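Local coordinates for protein probable aminotransferase (PDB 5YKR) that is a probable class-III aminotransferase, a pyridoxal-phosphate-dependent enzyme built as a dimer with the cofactor covalently bound, at residues G181-R186 against T200-F205; S169-Q174 against H190-R195; A360-G365 against E443-L448. All coordinates share one frame; numbering follows the deposited sequence.

Interaction 1 of 3, residues G181-R186 against T200-F205; sequences GRMVPR and TRLVEF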
ATOM      1  N   GLY A 181      32.505  -8.798   4.237  1.00 10.76           N
ATOM      2  CA  GLY A 181      31.485  -9.747   4.633  1.00 11.64           C
ATOM      3  C   GLY A 181      30.618  -9.281   5.780  1.00 10.66           C
ATOM      4  O   GLY A 181      29.930 -10.080   6.404  1.00 11.88           O
ATOM      5  N   ARG A 182      30.643  -7.971   6.058  1.00 10.32           N
ATOM      6  CA  ARG A 182      29.827  -7.385   7.110  1.00 10.70           C
ATOM      7  C   ARG A 182      28.488  -6.993   6.504  1.00  9.81           C
ATOM      8  O   ARG A 182      28.417  -6.515   5.363  1.00 11.20           O
ATOM      9  CB  ARG A 182      30.469  -6.125   7.652  1.00 14.40           C
ATOM     10  CG  ARG A 182      29.806  -5.551   8.862  1.00 21.02           C
ATOM     11  CD  ARG A 182      30.555  -4.328   9.432  1.00 24.34           C
ATOM     12  NE  ARG A 182      29.984  -4.005  10.733  1.00 25.68           N
ATOM     13  CZ  ARG A 182      30.506  -4.370  11.911  1.00 24.94           C
ATOM     14  NH1 ARG A 182      31.714  -5.013  12.034  1.00 21.24           N
ATOM     15  NH2 ARG A 182      29.846  -4.032  13.014  1.00 27.97           N
ATOM     16  N   MET A 183      27.408  -7.193   7.279  1.00 10.70           N
ATOM     17  CA  MET A 183      26.088  -6.713   6.874  1.00 11.12           C
ATOM     18  C   MET A 183      25.998  -5.226   7.096  1.00 11.48           C
ATOM     19  O   MET A 183      26.149  -4.757   8.245  1.00 13.62           O
ATOM     20  CB  MET A 183      25.041  -7.441   7.716  1.00 11.86           C
ATOM     21  CG  MET A 183      23.616  -7.037   7.356  1.00 12.61           C
ATOM     22  SD  MET A 183      22.355  -7.806   8.361  1.00 12.48           S
ATOM     23  CE  MET A 183      22.640  -7.051   9.981  1.00 13.96           C
ATOM     24  N   VAL A 184      25.724  -4.488   6.030  1.00 10.94           N
ATOM     25  CA  VAL A 184      25.635  -3.039   6.051  1.00 12.01           C
ATOM     26  C   VAL A 184      24.369  -2.597   5.303  1.00 11.08           C
ATOM     27  O   VAL A 184      23.757  -3.412   4.589  1.00 10.69           O
ATOM     28  CB  VAL A 184      26.899  -2.372   5.412  1.00 12.79           C
ATOM     29  CG1 VAL A 184      28.154  -2.743   6.191  1.00 15.67           C
ATOM     30  CG2 VAL A 184      27.044  -2.645   3.947  1.00 12.69           C
ATOM     31  N   PRO A 185      23.958  -1.345   5.472  1.00 11.67           N
ATOM     32  CA  PRO A 185      22.787  -0.872   4.722  1.00 11.74           C
ATOM     33  C   PRO A 185      23.016  -1.028   3.198  1.00 11.79           C
ATOM     34  O   PRO A 185      24.117  -0.854   2.693  1.00 12.40           O
ATOM     35  CB  PRO A 185      22.692   0.580   5.113  1.00 13.01           C
ATOM     36  CG  PRO A 185      23.221   0.588   6.501  1.00 13.22           C
ATOM     37  CD  PRO A 185      24.408  -0.340   6.426  1.00 13.36           C
ATOM     38  N   ARG A 186      21.953  -1.383   2.474  1.00 10.73           N
ATOM     39  CA  ARG A 186      22.032  -1.545   1.009  1.00 11.52           C
ATOM     40  C   ARG A 186      22.463  -0.215   0.394  1.00 11.15           C
ATOM     41  O   ARG A 186      22.014   0.850   0.859  1.00 11.68           O
ATOM     42  CB  ARG A 186      20.634  -1.970   0.455  1.00 11.21           C
ATOM     43  CG  ARG A 186      20.782  -2.683  -0.845  1.00 12.33           C
ATOM     44  CD  ARG A 186      19.563  -3.007  -1.562  1.00 13.88           C
ATOM     45  NE  ARG A 186      18.409  -3.527  -0.849  1.00 11.54           N
ATOM     46  CZ  ARG A 186      17.920  -4.753  -0.952  1.00 11.80           C
ATOM     47  NH1 ARG A 186      18.676  -5.744  -1.365  1.00 12.36           N
ATOM     48  NH2 ARG A 186      16.642  -4.979  -0.600  1.00 10.76           N
ATOM     49  N   THR A 200      17.997  -8.171  11.634  1.00 11.72           N
ATOM     50  CA  THR A 200      18.268  -8.910  10.427  1.00 11.24           C
ATOM     51  C   THR A 200      19.534  -9.751  10.539  1.00 12.11           C
ATOM     52  O   THR A 200      20.536  -9.298  11.106  1.00 13.65           O
ATOM     53  CB  THR A 200      18.422  -7.924   9.237  1.00 11.28           C
ATOM     54  OG1 THR A 200      17.359  -6.964   9.256  1.00 12.14           O
ATOM     55  CG2 THR A 200      18.543  -8.609   7.902  1.00 10.78           C
ATOM     56  N   ARG A 201      19.459 -10.970   9.975  1.00 10.29           N
ATOM     57  CA  ARG A 201      20.637 -11.792   9.702  1.00 10.96           C
ATOM     58  C   ARG A 201      20.693 -11.994   8.191  1.00 11.04           C
ATOM     59  O   ARG A 201      19.697 -12.340   7.557  1.00 15.28           O
ATOM     60  CB  ARG A 201      20.663 -13.087  10.481  1.00 11.52           C
ATOM     61  CG  ARG A 201      20.791 -12.890  11.986  1.00 12.37           C
ATOM     62  CD  ARG A 201      20.870 -14.239  12.728  1.00 12.77           C
ATOM     63  NE  ARG A 201      20.989 -14.070  14.183  1.00 12.54           N
ATOM     64  CZ  ARG A 201      22.113 -13.701  14.789  1.00 12.44           C
ATOM     65  NH1 ARG A 201      23.256 -13.521  14.099  1.00 11.84           N
ATOM     66  NH2 ARG A 201      22.122 -13.537  16.079  1.00 12.87           N
ATOM     67  N   LEU A 202      21.836 -11.703   7.600  1.00 10.73           N
ATOM     68  CA  LEU A 202      22.033 -11.790   6.149  1.00 10.10           C
ATOM     69  C   LEU A 202      22.850 -13.014   5.790  1.00 10.49           C
ATOM     70  O   LEU A 202      23.857 -13.328   6.445  1.00 10.94           O
ATOM     71  CB  LEU A 202      22.705 -10.537   5.668  1.00 10.37           C
ATOM     72  CG  LEU A 202      22.866 -10.372   4.168  1.00 11.13           C
ATOM     73  CD1 LEU A 202      21.503 -10.339   3.461  1.00 11.61           C
ATOM     74  CD2 LEU A 202      23.719  -9.130   3.785  1.00 10.92           C
ATOM     75  N   VAL A 203      22.419 -13.714   4.756  1.00 10.76           N
ATOM     76  CA  VAL A 203      23.084 -14.876   4.203  1.00 13.10           C
ATOM     77  C   VAL A 203      23.116 -14.778   2.690  1.00 11.79           C
ATOM     78  O   VAL A 203      22.268 -14.093   2.110  1.00 11.59           O
ATOM     79  CB  VAL A 203      22.318 -16.160   4.674  1.00 17.56           C
ATOM     80  CG1 VAL A 203      23.003 -17.404   4.290  1.00 21.28           C
ATOM     81  CG2 VAL A 203      22.081 -16.143   6.198  1.00 17.83           C
ATOM     82  N   GLU A 204      24.052 -15.433   2.033  1.00 12.39           N
ATOM     83  CA  GLU A 204      23.958 -15.608   0.571  1.00 12.57           C
ATOM     84  C   GLU A 204      22.990 -16.756   0.278  1.00 12.27           C
ATOM     85  O   GLU A 204      22.919 -17.764   1.017  1.00 12.45           O
ATOM     86  CB  GLU A 204      25.310 -15.959  -0.073  1.00 14.08           C
ATOM     87  CG  GLU A 204      26.305 -14.821  -0.171  1.00 15.50           C
ATOM     88  CD  GLU A 204      25.965 -13.705  -1.117  1.00 14.47           C
ATOM     89  OE1 GLU A 204      25.013 -13.773  -1.915  1.00 15.50           O
ATOM     90  OE2 GLU A 204      26.677 -12.681  -1.042  1.00 15.06           O
ATOM     91  N   PHE A 205      22.280 -16.620  -0.841  1.00 12.53           N
ATOM     92  CA  PHE A 205      21.456 -17.737  -1.385  1.00 13.13           C
ATOM     93  C   PHE A 205      22.354 -18.944  -1.645  1.00 13.44           C
ATOM     94  O   PHE A 205      23.580 -18.798  -1.848  1.00 13.52           O
ATOM     95  CB  PHE A 205      20.789 -17.254  -2.667  1.00 13.29           C
ATOM     96  CG  PHE A 205      19.508 -17.932  -3.074  1.00 12.87           C
ATOM     97  CD1 PHE A 205      18.391 -17.871  -2.295  1.00 12.97           C
ATOM     98  CD2 PHE A 205      19.371 -18.482  -4.377  1.00 14.29           C
ATOM     99  CE1 PHE A 205      17.198 -18.407  -2.709  1.00 13.49           C
ATOM    100  CE2 PHE A 205      18.163 -18.982  -4.807  1.00 14.24           C
ATOM    101  CZ  PHE A 205      17.074 -18.965  -3.960  1.00 14.29           C
TER
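Met183 and Leu202 mark the closest backbone approach, their CA atoms 6.5 Å apart; from there strand 183-185 heads away, and the two strands belong to different sheets. Strand 183-185 forms a small hairpin with strand 175-177, whereas strand 200-203 is the outermost strand on its side of the large sheet within this chain. That strand uses the backbone of Arg201 and Val203 to pair with strand 158-162, and the methionine approaches from the hairpin side.

The side chain of Met183 does nearly all the reaching. It runs straight out from the hairpin, with CG anti to the backbone N (chi1 -179°), and bends only at the last torsion (chi3 68°), which turns the methyl toward the main chain of Thr200. Met183 CE ends 3.3 Å from Thr200 O, a close van der Waals approach. The sulfur is nearest Thr200 O, at 3.6 Å from Met183 SD, and also touches Leu202 CB and Thr200 CG2, each 3.9 Å from Met183 SD. Further back, Met183 CG rests on the leucine, 4.1 Å from Leu202 CD2, the two side chains slanting across each other.

Thr200 divides its branches. Its methyl, CG2, faces the thioether, while OG1 turns elsewhere and hydrogen-bonds Glu172 O. Met183 also touches Val175, and Leu202 touches Phe177, on the hairpin's other strand. Between these two segments, then, the contact is van der Waals: a thioether lying against methyl, methylene and a carbonyl oxygen, with shape rather than directed bonds matching hairpin to sheet edge.

Interaction 2 of 3, residues S169-Q174 against H190-R195; sequences SVDESQ and HPNGVR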
ATOM      1  N   SER A 169       9.528  -2.208  -0.059  1.00  8.65           N
ATOM      2  CA  SER A 169      10.025  -1.212   0.909  1.00  8.84           C
ATOM      3  C   SER A 169       9.903  -1.761   2.314  1.00  9.18           C
ATOM      4  O   SER A 169       9.256  -1.171   3.199  1.00  9.76           O
ATOM      5  CB  SER A 169       9.375   0.145   0.684  1.00  9.08           C
ATOM      6  OG  SER A 169       7.957   0.099   0.747  1.00 10.45           O
ATOM      7  N   VAL A 170      10.577  -2.889   2.515  1.00  9.47           N
ATOM      8  CA  VAL A 170      10.631  -3.625   3.797  1.00  9.83           C
ATOM      9  C   VAL A 170      11.994  -3.228   4.381  1.00  9.79           C
ATOM     10  O   VAL A 170      13.044  -3.719   3.917  1.00  9.88           O
ATOM     11  CB  VAL A 170      10.534  -5.150   3.615  1.00 10.52           C
ATOM     12  CG1 VAL A 170      10.670  -5.862   4.943  1.00 12.06           C
ATOM     13  CG2 VAL A 170       9.233  -5.536   2.917  1.00 11.12           C
ATOM     14  N   ASP A 171      12.024  -2.300   5.335  1.00 11.12           N
ATOM     15  CA  ASP A 171      13.315  -1.691   5.738  1.00 11.31           C
ATOM     16  C   ASP A 171      14.292  -2.715   6.264  1.00 12.24           C
ATOM     17  O   ASP A 171      15.486  -2.615   5.967  1.00 11.68           O
ATOM     18  CB  ASP A 171      13.049  -0.633   6.812  1.00 12.57           C
ATOM     19  CG  ASP A 171      12.315   0.621   6.300  1.00 13.72           C
ATOM     20  OD1 ASP A 171      12.124   0.822   5.090  1.00 14.40           O
ATOM     21  OD2 ASP A 171      11.966   1.481   7.161  1.00 18.33           O
ATOM     22  N   GLU A 172      13.818  -3.735   6.982  1.00 13.26           N
ATOM     23  CA  GLU A 172      14.709  -4.768   7.544  1.00 14.90           C
ATOM     24  C   GLU A 172      15.458  -5.556   6.473  1.00 12.69           C
ATOM     25  O   GLU A 172      16.486  -6.168   6.774  1.00 15.01           O
ATOM     26  CB  GLU A 172      13.972  -5.805   8.402  1.00 19.90           C
ATOM     27  CG  GLU A 172      13.120  -5.313   9.485  1.00 25.22           C
ATOM     28  CD  GLU A 172      11.694  -5.275   9.005  1.00 27.12           C
ATOM     29  OE1 GLU A 172      11.464  -4.432   8.108  1.00 26.40           O
ATOM     30  OE2 GLU A 172      10.846  -6.065   9.496  1.00 31.39           O
ATOM     31  N   SER A 173      14.936  -5.565   5.241  1.00 10.27           N
ATOM     32  CA  SER A 173      15.590  -6.293   4.168  1.00  9.41           C
ATOM     33  C   SER A 173      16.655  -5.513   3.424  1.00  9.83           C
ATOM     34  O   SER A 173      17.349  -6.079   2.575  1.00 10.79           O
ATOM     35  CB  SER A 173      14.544  -6.755   3.107  1.00 10.71           C
ATOM     36  OG  SER A 173      14.021  -5.661   2.334  1.00 10.36           O
ATOM     37  N   GLN A 174      16.769  -4.211   3.715  1.00  9.87           N
ATOM     38  CA  GLN A 174      17.577  -3.272   2.908  1.00  9.47           C
ATOM     39  C   GLN A 174      19.037  -3.288   3.403  1.00  9.41           C
ATOM     40  O   GLN A 174      19.567  -2.294   3.886  1.00  9.61           O
ATOM     41  CB  GLN A 174      17.017  -1.870   2.945  1.00  9.49           C
ATOM     42  CG  GLN A 174      15.543  -1.743   2.559  1.00  9.88           C
ATOM     43  CD  GLN A 174      15.234  -1.812   1.091  1.00 10.02           C
ATOM     44  OE1 GLN A 174      16.108  -2.189   0.268  1.00 10.93           O
ATOM     45  NE2 GLN A 174      13.997  -1.424   0.714  1.00 11.03           N
ATOM     46  N   HIS A 190      19.054   4.509   2.736  1.00 12.98           N
ATOM     47  CA  HIS A 190      19.377   5.024   4.065  1.00 13.53           C
ATOM     48  C   HIS A 190      18.868   4.030   5.138  1.00 13.05           C
ATOM     49  O   HIS A 190      17.793   3.433   4.992  1.00 12.84           O
ATOM     50  CB  HIS A 190      18.664   6.360   4.257  1.00 14.02           C
ATOM     51  CG  HIS A 190      19.128   7.159   5.423  1.00 13.34           C
ATOM     52  ND1 HIS A 190      18.679   6.932   6.697  1.00 13.46           N
ATOM     53  CD2 HIS A 190      19.975   8.221   5.492  1.00 14.75           C
ATOM     54  CE1 HIS A 190      19.213   7.838   7.511  1.00 14.91           C
ATOM     55  NE2 HIS A 190      20.017   8.624   6.803  1.00 15.38           N
ATOM     56  N   PRO A 191      19.591   3.846   6.244  1.00 13.72           N
ATOM     57  CA  PRO A 191      19.089   2.900   7.241  1.00 14.11           C
ATOM     58  C   PRO A 191      17.797   3.288   7.950  1.00 14.46           C
ATOM     59  O   PRO A 191      17.171   2.486   8.588  1.00 16.10           O
ATOM     60  CB  PRO A 191      20.261   2.723   8.221  1.00 16.10           C
ATOM     61  CG  PRO A 191      21.139   3.850   7.964  1.00 16.39           C
ATOM     62  CD  PRO A 191      20.934   4.349   6.562  1.00 15.05           C
ATOM     63  N   ASN A 192      17.447   4.553   7.838  1.00 13.33           N
ATOM     64  CA  ASN A 192      16.119   5.032   8.202  1.00 12.89           C
ATOM     65  C   ASN A 192      15.828   4.842   9.696  1.00 14.10           C
ATOM     66  O   ASN A 192      14.716   4.498  10.098  1.00 16.39           O
ATOM     67  CB  ASN A 192      15.035   4.367   7.325  1.00 13.44           C
ATOM     68  CG  ASN A 192      13.704   5.070   7.434  1.00 12.25           C
ATOM     69  OD1 ASN A 192      13.675   6.294   7.627  1.00 13.65           O
ATOM     70  ND2 ASN A 192      12.607   4.329   7.285  1.00 12.88           N
ATOM     71  N   GLY A 193      16.844   5.081  10.529  1.00 15.63           N
ATOM     72  CA  GLY A 193      16.693   4.893  11.968  1.00 18.44           C
ATOM     73  C   GLY A 193      16.740   3.434  12.456  1.00 20.63           C
ATOM     74  O   GLY A 193      16.651   3.211  13.682  1.00 25.78           O
ATOM     75  N   VAL A 194      16.914   2.464  11.549  1.00 22.46           N
ATOM     76  CA  VAL A 194      16.985   1.024  11.887  1.00 23.50           C
ATOM     77  C   VAL A 194      18.475   0.729  12.147  1.00 21.63           C
ATOM     78  O   VAL A 194      19.319   1.183  11.386  1.00 20.23           O
ATOM     79  CB  VAL A 194      16.515   0.133  10.692  1.00 27.86           C
ATOM     80  CG1 VAL A 194      16.650  -1.361  11.018  1.00 26.93           C
ATOM     81  CG2 VAL A 194      15.087   0.472  10.237  1.00 24.94           C
ATOM     82  N   ARG A 195      18.798  -0.016  13.219  1.00 22.00           N
ATOM     83  CA  ARG A 195      20.096  -0.660  13.361  1.00 21.96           C
ATOM     84  C   ARG A 195      19.888  -2.117  12.923  1.00 17.04           C
ATOM     85  O   ARG A 195      19.344  -2.924  13.676  1.00 16.96           O
ATOM     86  CB  ARG A 195      20.605  -0.594  14.814  1.00 30.02           C
ATOM     87  CG  ARG A 195      21.628   0.521  15.057  1.00 39.08           C
ATOM     88  CD  ARG A 195      22.493   0.295  16.327  1.00 43.41           C
ATOM     89  NE  ARG A 195      23.111  -1.051  16.461  1.00 46.92           N
ATOM     90  CZ  ARG A 195      22.874  -1.936  17.441  1.00 47.57           C
ATOM     91  NH1 ARG A 195      22.039  -1.663  18.453  1.00 43.58           N
ATOM     92  NH2 ARG A 195      23.501  -3.112  17.420  1.00 48.36           N
TER
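Asp171 OD2 takes a hydrogen bond from Asn192 ND2 across 2.9 Å, with an angle of 152° at the hydrogen. The two flat groups are turned almost perpendicular, their planes 80° apart. The carboxylate oxygen lies close to the amide plane of the asparagine, but the amide nitrogen stands above the carboxylate plane, 38° out of it. Alongside this bond the methylene of the aspartate meets a methyl: Asp171 CB lies 4.1 Å from Val194 CG2, which gives the polar link a small apolar flank.

One step out, both groups are set by their own turns. Asn192 and Gly193 are the central residues of a type I' turn from Pro191 to Val194, closed by Val194 N to Pro191 O at 3.0 Å. The tight reversal brings Asn192 and Val194 to the same aspartate, and Asn192 CG, lying anti to the backbone N, carries the amide out toward it. Asn192 N in turn donates to His190 ND1 at 2.9 Å, close to the plane of the imidazole. On the other side Asp171 starts a single 3-10 turn. Val170 O, just ahead of it, accepts from Ser173 N and also, on a lone pair, from Ser173 OG.

The second subunit meets both sides of the bond. Asp171 OD1 forms a salt bridge with Arg148 of the second subunit, whose NH1 also reaches His190 O, and Asn192 OD1 accepts from Arg151 of that same subunit. Each oxygen of the carboxylate thus has a partner of its own, and the amide is engaged at both ends. With a guanidinium beside it, Asp171 is probably held as the anion, in a polar network where loop and turn both contact the partner subunit.

Interaction 3 of 3, residues A360-G365 against E443-L448; sequences AQLEAG and ELHDRL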
ATOM      1  N   ALA A 360       9.897 -19.163 -24.266  1.00 14.35           N
ATOM      2  CA  ALA A 360      10.934 -20.083 -24.726  1.00 14.12           C
ATOM      3  C   ALA A 360      11.515 -19.651 -26.032  1.00 14.80           C
ATOM      4  O   ALA A 360      12.720 -19.739 -26.223  1.00 16.42           O
ATOM      5  CB  ALA A 360      10.376 -21.476 -24.833  1.00 14.96           C
ATOM      6  N   GLN A 361      10.670 -19.144 -26.935  1.00 14.86           N
ATOM      7  CA  GLN A 361      11.133 -18.630 -28.223  1.00 15.31           C
ATOM      8  C   GLN A 361      12.085 -17.437 -27.985  1.00 14.93           C
ATOM      9  O   GLN A 361      13.126 -17.311 -28.596  1.00 16.72           O
ATOM     10  CB  GLN A 361       9.928 -18.235 -29.098  1.00 17.76           C
ATOM     11  CG  GLN A 361      10.237 -17.593 -30.475  1.00 19.00           C
ATOM     12  CD  GLN A 361       9.027 -16.875 -31.113  1.00 22.71           C
ATOM     13  OE1 GLN A 361       7.889 -17.057 -30.663  1.00 25.39           O
ATOM     14  NE2 GLN A 361       9.275 -16.057 -32.157  1.00 24.94           N
ATOM     15  N   LEU A 362      11.694 -16.540 -27.080  1.00 14.11           N
ATOM     16  CA  LEU A 362      12.470 -15.338 -26.802  1.00 14.01           C
ATOM     17  C   LEU A 362      13.832 -15.725 -26.193  1.00 14.56           C
ATOM     18  O   LEU A 362      14.882 -15.212 -26.621  1.00 15.26           O
ATOM     19  CB  LEU A 362      11.650 -14.393 -25.883  1.00 13.29           C
ATOM     20  CG  LEU A 362      12.234 -12.986 -25.699  1.00 14.81           C
ATOM     21  CD1 LEU A 362      11.095 -11.981 -25.451  1.00 17.11           C
ATOM     22  CD2 LEU A 362      13.259 -12.953 -24.583  1.00 15.29           C
ATOM     23  N   GLU A 363      13.798 -16.648 -25.229  1.00 14.91           N
ATOM     24  CA  GLU A 363      15.001 -17.166 -24.582  1.00 15.38           C
ATOM     25  C   GLU A 363      15.957 -17.789 -25.618  1.00 15.98           C
ATOM     26  O   GLU A 363      17.138 -17.484 -25.639  1.00 16.74           O
ATOM     27  CB  GLU A 363      14.617 -18.231 -23.556  1.00 16.28           C
ATOM     28  CG  GLU A 363      15.812 -18.922 -22.892  1.00 17.02           C
ATOM     29  CD  GLU A 363      15.422 -20.207 -22.170  1.00 16.41           C
ATOM     30  OE1 GLU A 363      14.271 -20.698 -22.328  1.00 19.61           O
ATOM     31  OE2 GLU A 363      16.274 -20.703 -21.413  1.00 22.18           O
ATOM     32  N   ALA A 364      15.429 -18.644 -26.468  1.00 17.01           N
ATOM     33  CA  ALA A 364      16.253 -19.321 -27.488  1.00 16.13           C
ATOM     34  C   ALA A 364      16.917 -18.303 -28.415  1.00 16.24           C
ATOM     35  O   ALA A 364      18.099 -18.462 -28.770  1.00 18.03           O
ATOM     36  CB  ALA A 364      15.403 -20.316 -28.253  1.00 17.94           C
ATOM     37  N   GLY A 365      16.178 -17.266 -28.808  1.00 15.23           N
ATOM     38  CA  GLY A 365      16.734 -16.210 -29.643  1.00 17.05           C
ATOM     39  C   GLY A 365      17.872 -15.433 -28.961  1.00 16.53           C
ATOM     40  O   GLY A 365      18.916 -15.215 -29.547  1.00 17.34           O
ATOM     41  N   GLU A 443       9.926 -11.996 -32.299  1.00 16.31           N
ATOM     42  CA  GLU A 443      10.884 -11.850 -33.387  1.00 18.37           C
ATOM     43  C   GLU A 443      11.421 -10.425 -33.473  1.00 17.57           C
ATOM     44  O   GLU A 443      12.626 -10.218 -33.747  1.00 18.93           O
ATOM     45  CB  GLU A 443      10.226 -12.316 -34.721  1.00 21.11           C
ATOM     46  CG  GLU A 443       9.942 -13.812 -34.735  1.00 26.79           C
ATOM     47  CD  GLU A 443       8.823 -14.300 -35.706  1.00 38.33           C
ATOM     48  OE1 GLU A 443       8.352 -13.555 -36.625  1.00 49.43           O
ATOM     49  OE2 GLU A 443       8.402 -15.483 -35.549  1.00 47.61           O
ATOM     50  N   LEU A 444      10.563  -9.442 -33.248  1.00 17.19           N
ATOM     51  CA  LEU A 444      11.020  -8.044 -33.266  1.00 16.26           C
ATOM     52  C   LEU A 444      12.019  -7.805 -32.138  1.00 16.09           C
ATOM     53  O   LEU A 444      13.108  -7.238 -32.353  1.00 16.68           O
ATOM     54  CB  LEU A 444       9.849  -7.075 -33.174  1.00 16.81           C
ATOM     55  CG  LEU A 444      10.186  -5.574 -33.131  1.00 17.59           C
ATOM     56  CD1 LEU A 444      10.910  -5.135 -34.415  1.00 19.81           C
ATOM     57  CD2 LEU A 444       8.945  -4.748 -32.935  1.00 18.95           C
ATOM     58  N   HIS A 445      11.675  -8.196 -30.922  1.00 14.81           N
ATOM     59  CA  HIS A 445      12.654  -8.130 -29.828  1.00 14.67           C
ATOM     60  C   HIS A 445      13.994  -8.730 -30.231  1.00 14.41           C
ATOM     61  O   HIS A 445      15.064  -8.140 -30.000  1.00 14.69           O
ATOM     62  CB  HIS A 445      12.095  -8.868 -28.595  1.00 14.26           C
ATOM     63  CG  HIS A 445      13.094  -8.999 -27.476  1.00 15.16           C
ATOM     64  ND1 HIS A 445      13.978 -10.060 -27.336  1.00 14.77           N
ATOM     65  CD2 HIS A 445      13.334  -8.175 -26.433  1.00 17.50           C
ATOM     66  CE1 HIS A 445      14.733  -9.863 -26.273  1.00 17.37           C
ATOM     67  NE2 HIS A 445      14.338  -8.736 -25.687  1.00 19.92           N
ATOM     68  N   ASP A 446      13.942  -9.936 -30.756  1.00 15.36           N
ATOM     69  CA  ASP A 446      15.150 -10.709 -31.060  1.00 15.56           C
ATOM     70  C   ASP A 446      16.020  -9.970 -32.070  1.00 16.51           C
ATOM     71  O   ASP A 446      17.253  -9.854 -31.881  1.00 16.25           O
ATOM     72  CB  ASP A 446      14.772 -12.096 -31.594  1.00 16.84           C
ATOM     73  CG  ASP A 446      15.936 -13.039 -31.575  1.00 16.90           C
ATOM     74  OD1 ASP A 446      16.464 -13.287 -30.464  1.00 19.38           O
ATOM     75  OD2 ASP A 446      16.377 -13.484 -32.663  1.00 23.30           O
ATOM     76  N   ARG A 447      15.385  -9.490 -33.150  1.00 15.36           N
ATOM     77  CA  ARG A 447      16.096  -8.759 -34.200  1.00 16.65           C
ATOM     78  C   ARG A 447      16.732  -7.481 -33.679  1.00 18.50           C
ATOM     79  O   ARG A 447      17.901  -7.177 -33.974  1.00 18.72           O
ATOM     80  CB  ARG A 447      15.179  -8.422 -35.399  1.00 21.54           C
ATOM     81  CG  ARG A 447      14.641  -9.624 -36.135  1.00 27.34           C
ATOM     82  CD  ARG A 447      13.987  -9.214 -37.398  1.00 33.62           C
ATOM     83  NE  ARG A 447      12.903  -8.262 -37.240  1.00 35.45           N
ATOM     84  CZ  ARG A 447      11.618  -8.594 -37.125  1.00 35.84           C
ATOM     85  NH1 ARG A 447      11.232  -9.873 -37.129  1.00 43.87           N
ATOM     86  NH2 ARG A 447      10.710  -7.641 -37.044  1.00 33.69           N
ATOM     87  N   LEU A 448      15.979  -6.708 -32.897  1.00 17.07           N
ATOM     88  CA  LEU A 448      16.497  -5.441 -32.397  1.00 16.63           C
ATOM     89  C   LEU A 448      17.676  -5.621 -31.427  1.00 17.15           C
ATOM     90  O   LEU A 448      18.629  -4.852 -31.466  1.00 16.56           O
ATOM     91  CB  LEU A 448      15.383  -4.649 -31.703  1.00 16.37           C
ATOM     92  CG  LEU A 448      14.284  -4.181 -32.642  1.00 16.92           C
ATOM     93  CD1 LEU A 448      13.275  -3.392 -31.839  1.00 18.27           C
ATOM     94  CD2 LEU A 448      14.804  -3.322 -33.785  1.00 18.62           C
TER
HETATM   95  O   HOH W   1      14.733 -12.787 -28.340  1.00 19.27           O
HETATM   96  O   HOH W   2      18.549 -14.980 -32.436  1.00 24.66           O
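Leu362 lays its branched end on the imidazole of His445, the two side chains meeting at about a right angle. Leu362 CD1 stands over one face, 4.1 Å from the centroid of the His445 ring and 18° off its normal, in a CH-pi contact. The other methyl reaches toward the rim, Leu362 CD2 being 3.8 Å from His445 CE1. With the face occupied by methyl, the polar edge of the ring looks to water: water 1 lies in the ring plane, hydrogen-bonded to ND1, and it donates to Leu362 O and, at 2.8 Å, to Asp446 OD1. The methyl over the face and the water at the edge both suit this rotation of the ring.

These residues sit on helices 349-372 and 439-456, which run nearly parallel here, their axes 9.6 Å apart and inclined by 13°. Both lie in the C-terminal part of a fold-type-I PLP enzyme; Leu362 also touches Val386 of strand 385-389, and His445 touches Leu424.

Next to His445, Asp446 turns its carboxylate to the backbone of Gly365, nearly a turn on from Leu362. Asp446 OD1 comes to 3.0 Å from Gly365 CA, a tight fit possible where the facing residue has no side chain. Its other oxygen works through water 2, which donates to Asp446 OD2 at 2.6 Å and to Gly365 O, so a water spans the two helices beside each carboxylate oxygen.

At the opposite end Gln361 is extended, and CG, anti to the backbone N (chi1 177°), carries the amide across to Glu443, which it meets at a slant. Gln361 NE2 packs 3.5 Å from Glu443 CG, and NE2 also makes a weak hydrogen bond to Ala439 O.

In the fold
From the N terminus, the chain leaves strand 158-162 of the large sheet and reaches 169-174, where interaction 2 opens. It passes through hairpin 175-177/183-185, opening interaction 1, then closes interaction 2 at 190-195 and interaction 1 on strand 200-203. The two therefore cross rather than nest, and they are joined by probable hydrogen bonds, among them Arg186 NE with Gln174 OE1. Together they fold the excursion between two neighbouring sheet strands against the sheet's edge and the second subunit. Interaction 3 follows in series, closing a much longer loop between helices 349-372 and 439-456, with its centre about 39 Å from that of interaction 2.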